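Local coordinates for protein anti-restriction endonuclease (PDB 3WX4) that mimics DNA, inhibiting the host McrA restriction endonuclease and the DNA binding of the bacterial histone-like protein H-NS, at residues A[36-50]-A[59-71]. Numbering follows the deposited sequence.
Sequences LVEELHLENNDFLIG and GYFYVIPAPGKNI
L48 and G50 pair with I64 and Y62 in a beta hairpin formed by the antiparallel strands 47-51 and 60-65. Four backbone hydrogen bonds join these residues. L48 N to I64 O is 2.8 Å. G50 N to Y62 O is longer, at 3.2 Å. A66 N donates to D46 O and adds one more backbone hydrogen bond beyond the paired residues.

The Y62 ring lies flat over G50. G50 CA sits 3.6 Å from the ring centroid, 25° off its normal, a CH-pi contact. G50 N lies 3.4 Å above the Y62 ring plane, over its centre. Y62 CG lies between the backbone N and the carbonyl carbon (chi1 59°), which turns the ring across the partner strand. A water bridges Y62 OH and I49 O.

On the face of F47, I49 and V63, the I49 side chain runs against F61, with I49 CG1 3.9 Å from F61 CB. V37 of the helix meets the F61 ring at its edge, V37 CG2 lying 4.0 Å from F61 CE1.

At the open end of the hairpin, K69 NZ forms a salt bridge with D46 OD2 at 2.9 Å. The amine comes from above the carboxylate plane. A second water donates to D46 OD1 and N44 OD1.

H41 NE2 accepts a hydrogen bond from I49 N, linking the helix to strand 47-51. N44 ND2 donates to L40 O, in the carbonyl plane and on a lone pair.

Strand 60-65 is central in the sheet, between 47-51 and 2-14. Helix 16-24 reaches F61 through L18. Helix 71-84 meets F47 through V74. On the other face, L48 packs on L48 of the second subunit.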
ATOM      1  N   LEU A  36       8.604   9.261   8.769  1.00 33.75           N
ATOM      2  CA  LEU A  36       7.317   8.747   9.195  1.00 33.92           C
ATOM      3  C   LEU A  36       6.677   7.864   8.126  1.00 33.14           C
ATOM      4  O   LEU A  36       6.232   6.707   8.390  1.00 33.34           O
ATOM      5  CB  LEU A  36       6.386   9.907   9.578  1.00 35.10           C
ATOM      6  CG  LEU A  36       4.922   9.545   9.851  1.00 35.07           C
ATOM      7  CD1 LEU A  36       4.849   8.758  11.157  1.00 36.84           C
ATOM      8  CD2 LEU A  36       4.084  10.863   9.995  1.00 34.22           C
ATOM      9  N   VAL A  37       6.616   8.381   6.913  1.00 29.85           N
ATOM     10  CA  VAL A  37       6.030   7.669   5.795  1.00 29.24           C
ATOM     11  C   VAL A  37       6.839   6.417   5.486  1.00 32.28           C
ATOM     12  O   VAL A  37       6.298   5.364   5.185  1.00 32.06           O
ATOM     13  CB  VAL A  37       5.990   8.602   4.537  1.00 29.40           C
ATOM     14  CG1 VAL A  37       5.653   7.811   3.296  1.00 30.32           C
ATOM     15  CG2 VAL A  37       4.881   9.695   4.779  1.00 30.44           C
ATOM     16  N   GLU A  38       8.148   6.520   5.573  1.00 33.40           N
ATOM     17  CA  GLU A  38       8.953   5.349   5.248  1.00 35.47           C
ATOM     18  C   GLU A  38       8.741   4.237   6.281  1.00 35.27           C
ATOM     19  O   GLU A  38       8.556   3.067   5.908  1.00 34.94           O
ATOM     20  CB  GLU A  38      10.419   5.741   5.207  1.00 37.91           C
ATOM     21  CG  GLU A  38      11.324   4.559   4.914  1.00 43.15           C
ATOM     22  CD  GLU A  38      12.736   5.031   4.804  1.00 46.80           C
ATOM     23  OE1 GLU A  38      13.000   5.877   3.913  1.00 44.85           O
ATOM     24  OE2 GLU A  38      13.561   4.590   5.636  1.00 49.70           O
ATOM     25  N   GLU A  39       8.761   4.599   7.560  1.00 34.36           N
ATOM     26  CA  GLU A  39       8.580   3.614   8.617  1.00 36.79           C
ATOM     27  C   GLU A  39       7.193   3.019   8.614  1.00 35.18           C
ATOM     28  O   GLU A  39       7.059   1.821   8.883  1.00 35.40           O
ATOM     29  CB  GLU A  39       8.909   4.179  10.017  1.00 39.11           C
ATOM     30  CG  GLU A  39      10.422   4.269  10.259  1.00 46.79           C
ATOM     31  CD  GLU A  39      10.820   4.668  11.709  1.00 50.56           C
ATOM     32  OE1 GLU A  39      12.068   4.792  11.960  1.00 51.55           O
ATOM     33  OE2 GLU A  39       9.901   4.867  12.567  1.00 49.08           O
ATOM     34  N   LEU A  40       6.168   3.814   8.331  1.00 33.96           N
ATOM     35  CA  LEU A  40       4.808   3.268   8.290  1.00 35.15           C
ATOM     36  C   LEU A  40       4.711   2.236   7.169  1.00 37.34           C
ATOM     37  O   LEU A  40       4.061   1.196   7.320  1.00 37.62           O
ATOM     38  CB  LEU A  40       3.760   4.365   8.088  1.00 33.57           C
ATOM     39  CG  LEU A  40       3.513   5.247   9.343  1.00 34.26           C
ATOM     40  CD1 LEU A  40       2.734   6.524   8.935  1.00 32.38           C
ATOM     41  CD2 LEU A  40       2.720   4.442  10.442  1.00 33.21           C
ATOM     42  N   HIS A  41       5.353   2.510   6.045  1.00 37.26           N
ATOM     43  CA  HIS A  41       5.335   1.562   4.948  1.00 39.97           C
ATOM     44  C   HIS A  41       6.177   0.327   5.243  1.00 40.66           C
ATOM     45  O   HIS A  41       5.841  -0.778   4.811  1.00 39.72           O
ATOM     46  CB  HIS A  41       5.837   2.218   3.661  1.00 41.13           C
ATOM     47  CG  HIS A  41       4.809   3.084   3.014  1.00 43.76           C
ATOM     48  ND1 HIS A  41       5.131   4.163   2.216  1.00 43.80           N
ATOM     49  CD2 HIS A  41       3.455   3.018   3.039  1.00 45.10           C
ATOM     50  CE1 HIS A  41       4.015   4.721   1.772  1.00 44.88           C
ATOM     51  NE2 HIS A  41       2.983   4.043   2.256  1.00 45.67           N
ATOM     52  N   LEU A  42       7.263   0.488   5.972  1.00 39.97           N
ATOM     53  CA  LEU A  42       8.092  -0.677   6.211  1.00 43.63           C
ATOM     54  C   LEU A  42       7.460  -1.639   7.201  1.00 44.05           C
ATOM     55  O   LEU A  42       7.586  -2.851   7.055  1.00 44.37           O
ATOM     56  CB  LEU A  42       9.503  -0.262   6.673  1.00 46.48           C
ATOM     57  CG  LEU A  42      10.413   0.320   5.568  1.00 49.23           C
ATOM     58  CD1 LEU A  42      11.745   0.800   6.156  1.00 51.63           C
ATOM     59  CD2 LEU A  42      10.702  -0.747   4.478  1.00 50.29           C
ATOM     60  N   GLU A  43       6.713  -1.099   8.153  1.00 44.73           N
ATOM     61  CA  GLU A  43       6.103  -1.898   9.221  1.00 45.50           C
ATOM     62  C   GLU A  43       4.643  -2.214   9.106  1.00 44.90           C
ATOM     63  O   GLU A  43       4.054  -2.806  10.011  1.00 45.00           O
ATOM     64  CB  GLU A  43       6.377  -1.180  10.518  1.00 47.44           C
ATOM     65  CG  GLU A  43       7.761  -0.622  10.413  1.00 52.16           C
ATOM     66  CD  GLU A  43       8.563  -0.821  11.638  1.00 56.43           C
ATOM     67  OE1 GLU A  43       8.481   0.078  12.520  1.00 57.29           O
ATOM     68  OE2 GLU A  43       9.251  -1.886  11.712  1.00 57.72           O
ATOM     69  N   ASN A  44       4.036  -1.825   7.997  1.00 43.37           N
ATOM     70  CA  ASN A  44       2.624  -2.073   7.861  1.00 42.86           C
ATOM     71  C   ASN A  44       2.372  -2.385   6.431  1.00 44.43           C
ATOM     72  O   ASN A  44       2.796  -1.631   5.545  1.00 45.20           O
ATOM     73  CB  ASN A  44       1.842  -0.828   8.263  1.00 42.63           C
ATOM     74  CG  ASN A  44       2.045  -0.473   9.705  1.00 43.63           C
ATOM     75  OD1 ASN A  44       1.345  -1.001  10.591  1.00 44.49           O
ATOM     76  ND2 ASN A  44       3.021   0.409   9.972  1.00 41.26           N
ATOM     77  N   ASN A  45       1.647  -3.469   6.177  1.00 42.72           N
ATOM     78  CA  ASN A  45       1.414  -3.852   4.804  1.00 42.01           C
ATOM     79  C   ASN A  45       0.009  -3.669   4.336  1.00 39.04           C
ATOM     80  O   ASN A  45      -0.268  -3.993   3.199  1.00 39.92           O
ATOM     81  CB  ASN A  45       1.808  -5.318   4.607  1.00 45.26           C
ATOM     82  CG  ASN A  45       1.087  -6.228   5.593  1.00 50.66           C
ATOM     83  OD1 ASN A  45      -0.126  -6.029   5.879  1.00 51.20           O
ATOM     84  ND2 ASN A  45       1.810  -7.222   6.133  1.00 52.09           N
ATOM     85  N   ASP A  46      -0.857  -3.111   5.170  1.00 38.47           N
ATOM     86  CA  ASP A  46      -2.273  -2.950   4.834  1.00 39.03           C
ATOM     87  C   ASP A  46      -2.823  -1.536   4.539  1.00 38.35           C
ATOM     88  O   ASP A  46      -4.041  -1.287   4.605  1.00 35.55           O
ATOM     89  CB  ASP A  46      -3.129  -3.624   5.937  1.00 42.69           C
ATOM     90  CG  ASP A  46      -2.695  -3.214   7.358  1.00 48.29           C
ATOM     91  OD1 ASP A  46      -1.842  -2.290   7.490  1.00 47.72           O
ATOM     92  OD2 ASP A  46      -3.213  -3.805   8.351  1.00 48.39           O
ATOM     93  N   PHE A  47      -1.931  -0.586   4.213  1.00 34.64           N
ATOM     94  CA  PHE A  47      -2.420   0.730   3.844  1.00 32.42           C
ATOM     95  C   PHE A  47      -1.285   1.499   3.168  1.00 31.20           C
ATOM     96  O   PHE A  47      -0.116   1.154   3.335  1.00 29.03           O
ATOM     97  CB  PHE A  47      -2.964   1.520   5.049  1.00 32.24           C
ATOM     98  CG  PHE A  47      -1.935   1.911   6.068  1.00 34.31           C
ATOM     99  CD1 PHE A  47      -1.181   3.088   5.929  1.00 33.65           C
ATOM    100  CD2 PHE A  47      -1.748   1.144   7.191  1.00 33.98           C
ATOM    101  CE1 PHE A  47      -0.277   3.469   6.894  1.00 36.07           C
ATOM    102  CE2 PHE A  47      -0.821   1.527   8.195  1.00 37.82           C
ATOM    103  CZ  PHE A  47      -0.078   2.699   8.039  1.00 36.05           C
ATOM    104  N   LEU A  48      -1.666   2.462   2.346  1.00 30.25           N
ATOM    105  CA  LEU A  48      -0.668   3.331   1.660  1.00 28.75           C
ATOM    106  C   LEU A  48      -0.821   4.683   2.322  1.00 29.02           C
ATOM    107  O   LEU A  48      -1.930   5.059   2.759  1.00 28.91           O
ATOM    108  CB  LEU A  48      -1.010   3.481   0.179  1.00 28.72           C
ATOM    109  CG  LEU A  48      -0.864   2.252  -0.699  1.00 29.25           C
ATOM    110  CD1 LEU A  48      -1.471   2.571  -2.093  1.00 28.07           C
ATOM    111  CD2 LEU A  48       0.640   1.867  -0.824  1.00 28.79           C
ATOM    112  N   ILE A  49       0.268   5.448   2.415  1.00 28.51           N
ATOM    113  CA  ILE A  49       0.151   6.779   2.995  1.00 25.87           C
ATOM    114  C   ILE A  49       1.185   7.631   2.276  1.00 27.89           C
ATOM    115  O   ILE A  49       2.216   7.108   1.799  1.00 26.58           O
ATOM    116  CB  ILE A  49       0.438   6.777   4.494  1.00 27.92           C
ATOM    117  CG1 ILE A  49       0.217   8.182   5.049  1.00 27.44           C
ATOM    118  CG2 ILE A  49       1.843   6.234   4.769  1.00 26.02           C
ATOM    119  CD1 ILE A  49       0.420   8.276   6.539  1.00 29.93           C
ATOM    120  N   GLY A  50       0.913   8.924   2.160  1.00 30.13           N
ATOM    121  CA  GLY A  50       1.895   9.770   1.490  1.00 30.16           C
ATOM    122  C   GLY A  50       1.516  11.228   1.694  1.00 31.98           C
ATOM    123  O   GLY A  50       0.382  11.581   2.075  1.00 28.96           O
ATOM    124  N   GLY A  59       1.333  18.718   6.328  1.00 28.75           N
ATOM    125  CA  GLY A  59       0.640  18.211   7.503  1.00 28.96           C
ATOM    126  C   GLY A  59      -0.571  17.317   7.185  1.00 31.69           C
ATOM    127  O   GLY A  59      -1.155  16.710   8.115  1.00 30.88           O
ATOM    128  N   TYR A  60      -0.995  17.252   5.919  1.00 31.17           N
ATOM    129  CA  TYR A  60      -2.107  16.380   5.525  1.00 33.41           C
ATOM    130  C   TYR A  60      -1.492  15.191   4.802  1.00 34.11           C
ATOM    131  O   TYR A  60      -0.506  15.353   4.089  1.00 34.37           O
ATOM    132  CB  TYR A  60      -3.040  16.979   4.488  1.00 33.83           C
ATOM    133  CG  TYR A  60      -3.679  18.317   4.754  1.00 39.27           C
ATOM    134  CD1 TYR A  60      -3.475  19.026   5.943  1.00 41.87           C
ATOM    135  CD2 TYR A  60      -4.511  18.870   3.791  1.00 42.15           C
ATOM    136  CE1 TYR A  60      -4.106  20.270   6.150  1.00 40.94           C
ATOM    137  CE2 TYR A  60      -5.124  20.073   3.991  1.00 43.15           C
ATOM    138  CZ  TYR A  60      -4.916  20.759   5.168  1.00 42.05           C
ATOM    139  OH  TYR A  60      -5.594  21.940   5.311  1.00 45.74           O
ATOM    140  N   PHE A  61      -2.112  14.018   4.926  1.00 32.59           N
ATOM    141  CA  PHE A  61      -1.612  12.779   4.282  1.00 31.75           C
ATOM    142  C   PHE A  61      -2.722  12.087   3.541  1.00 31.05           C
ATOM    143  O   PHE A  61      -3.870  12.161   3.999  1.00 31.29           O
ATOM    144  CB  PHE A  61      -1.081  11.836   5.352  1.00 32.84           C
ATOM    145  CG  PHE A  61       0.102  12.380   6.043  1.00 33.50           C
ATOM    146  CD1 PHE A  61       1.375  12.040   5.606  1.00 35.08           C
ATOM    147  CD2 PHE A  61      -0.046  13.352   7.044  1.00 34.29           C
ATOM    148  CE1 PHE A  61       2.498  12.667   6.146  1.00 35.60           C
ATOM    149  CE2 PHE A  61       1.061  14.002   7.600  1.00 34.84           C
ATOM    150  CZ  PHE A  61       2.353  13.656   7.140  1.00 35.95           C
ATOM    151  N   TYR A  62      -2.432  11.471   2.398  1.00 28.96           N
ATOM    152  CA  TYR A  62      -3.500  10.702   1.753  1.00 31.07           C
ATOM    153  C   TYR A  62      -3.364   9.347   2.436  1.00 32.36           C
ATOM    154  O   TYR A  62      -2.258   8.971   2.868  1.00 31.36           O
ATOM    155  CB  TYR A  62      -3.358  10.583   0.229  1.00 29.65           C
ATOM    156  CG  TYR A  62      -2.087   9.920  -0.296  1.00 31.48           C
ATOM    157  CD1 TYR A  62      -1.920   8.545  -0.217  1.00 27.98           C
ATOM    158  CD2 TYR A  62      -1.063  10.686  -0.878  1.00 28.50           C
ATOM    159  CE1 TYR A  62      -0.770   7.923  -0.696  1.00 31.47           C
ATOM    160  CE2 TYR A  62       0.109  10.097  -1.359  1.00 30.20           C
ATOM    161  CZ  TYR A  62       0.252   8.706  -1.265  1.00 32.71           C
ATOM    162  OH  TYR A  62       1.376   8.042  -1.686  1.00 30.56           O
ATOM    163  N   VAL A  63      -4.481   8.627   2.590  1.00 32.07           N
ATOM    164  CA  VAL A  63      -4.433   7.324   3.264  1.00 33.17           C
ATOM    165  C   VAL A  63      -5.381   6.404   2.483  1.00 33.00           C
ATOM    166  O   VAL A  63      -6.529   6.795   2.207  1.00 33.15           O
ATOM    167  CB  VAL A  63      -4.921   7.430   4.719  1.00 33.80           C
ATOM    168  CG1 VAL A  63      -4.907   6.072   5.372  1.00 35.69           C
ATOM    169  CG2 VAL A  63      -4.007   8.334   5.518  1.00 35.09           C
ATOM    170  N   ILE A  64      -4.871   5.253   2.054  1.00 33.63           N
ATOM    171  CA  ILE A  64      -5.647   4.267   1.319  1.00 34.40           C
ATOM    172  C   ILE A  64      -5.467   2.914   2.014  1.00 35.93           C
ATOM    173  O   ILE A  64      -4.400   2.285   1.931  1.00 37.05           O
ATOM    174  CB  ILE A  64      -5.186   4.141  -0.149  1.00 35.90           C
ATOM    175  CG1 ILE A  64      -5.261   5.507  -0.832  1.00 35.41           C
ATOM    176  CG2 ILE A  64      -6.153   3.194  -0.948  1.00 35.57           C
ATOM    177  CD1 ILE A  64      -4.435   5.587  -2.122  1.00 36.41           C
ATOM    178  N   PRO A  65      -6.511   2.457   2.728  1.00 37.09           N
ATOM    179  CA  PRO A  65      -6.490   1.176   3.447  1.00 36.88           C
ATOM    180  C   PRO A  65      -6.728   0.054   2.458  1.00 37.08           C
ATOM    181  O   PRO A  65      -7.400   0.263   1.432  1.00 36.71           O
ATOM    182  CB  PRO A  65      -7.642   1.335   4.450  1.00 37.89           C
ATOM    183  CG  PRO A  65      -8.646   2.089   3.643  1.00 38.48           C
ATOM    184  CD  PRO A  65      -7.784   3.165   2.949  1.00 37.13           C
ATOM    185  N   ALA A  66      -6.127  -1.113   2.724  1.00 36.47           N
ATOM    186  CA  ALA A  66      -6.310  -2.271   1.824  1.00 38.09           C
ATOM    187  C   ALA A  66      -7.752  -2.756   2.045  1.00 38.57           C
ATOM    188  O   ALA A  66      -8.331  -2.462   3.081  1.00 39.04           O
ATOM    189  CB  ALA A  66      -5.311  -3.404   2.186  1.00 35.80           C
ATOM    190  N   PRO A  67      -8.336  -3.492   1.080  1.00 39.40           N
ATOM    191  CA  PRO A  67      -9.718  -3.967   1.269  1.00 40.02           C
ATOM    192  C   PRO A  67      -9.790  -4.727   2.612  1.00 40.48           C
ATOM    193  O   PRO A  67      -8.865  -5.471   2.984  1.00 40.55           O
ATOM    194  CB  PRO A  67      -9.947  -4.874   0.046  1.00 40.76           C
ATOM    195  CG  PRO A  67      -8.981  -4.324  -1.014  1.00 38.08           C
ATOM    196  CD  PRO A  67      -7.748  -4.040  -0.159  1.00 39.97           C
ATOM    197  N   GLY A  68     -10.827  -4.456   3.378  1.00 42.26           N
ATOM    198  CA  GLY A  68     -10.982  -5.139   4.646  1.00 44.01           C
ATOM    199  C   GLY A  68     -10.215  -4.522   5.807  1.00 46.95           C
ATOM    200  O   GLY A  68     -10.287  -5.038   6.952  1.00 44.87           O
ATOM    201  N   LYS A  69      -9.461  -3.444   5.542  1.00 44.90           N
ATOM    202  CA  LYS A  69      -8.737  -2.800   6.625  1.00 44.81           C
ATOM    203  C   LYS A  69      -9.598  -1.637   7.093  1.00 45.32           C
ATOM    204  O   LYS A  69     -10.110  -0.852   6.281  1.00 46.86           O
ATOM    205  CB  LYS A  69      -7.356  -2.276   6.178  1.00 43.48           C
ATOM    206  CG  LYS A  69      -6.613  -1.517   7.286  1.00 41.25           C
ATOM    207  CD  LYS A  69      -6.110  -2.408   8.447  1.00 41.22           C
ATOM    208  CE  LYS A  69      -5.392  -1.618   9.534  1.00 39.98           C
ATOM    209  NZ  LYS A  69      -4.543  -2.432  10.489  1.00 42.13           N
ATOM    210  N   ASN A  70      -9.730  -1.529   8.411  1.00 46.20           N
ATOM    211  CA  ASN A  70     -10.528  -0.487   9.052  1.00 47.04           C
ATOM    212  C   ASN A  70      -9.764   0.849   9.051  1.00 45.17           C
ATOM    213  O   ASN A  70      -8.747   0.955   9.712  1.00 45.99           O
ATOM    214  CB  ASN A  70     -10.785  -0.889  10.500  1.00 48.96           C
ATOM    215  CG  ASN A  70     -11.802  -0.008  11.165  1.00 53.68           C
ATOM    216  OD1 ASN A  70     -11.936   1.187  10.852  1.00 54.21           O
ATOM    217  ND2 ASN A  70     -12.537  -0.592  12.114  1.00 56.66           N
ATOM    218  N   ILE A  71     -10.269   1.856   8.360  1.00 43.61           N
ATOM    219  CA  ILE A  71      -9.560   3.139   8.315  1.00 44.99           C
ATOM    220  C   ILE A  71      -9.238   3.649   9.713  1.00 46.16           C
ATOM    221  O   ILE A  71      -8.126   4.084   9.969  1.00 45.86           O
ATOM    222  CB  ILE A  71     -10.360   4.209   7.536  1.00 43.84           C
ATOM    223  CG1 ILE A  71      -9.525   5.500   7.356  1.00 44.29           C
ATOM    224  CG2 ILE A  71     -11.611   4.538   8.285  1.00 45.30           C
ATOM    225  CD1 ILE A  71      -8.159   5.237   6.750  1.00 41.13           C
TER
HETATM  226  O   HOH W   1      -1.127  -1.726  10.294  1.00 45.47           O
HETATM  227  O   HOH W   2       1.825   5.657  -0.833  1.00 39.83           O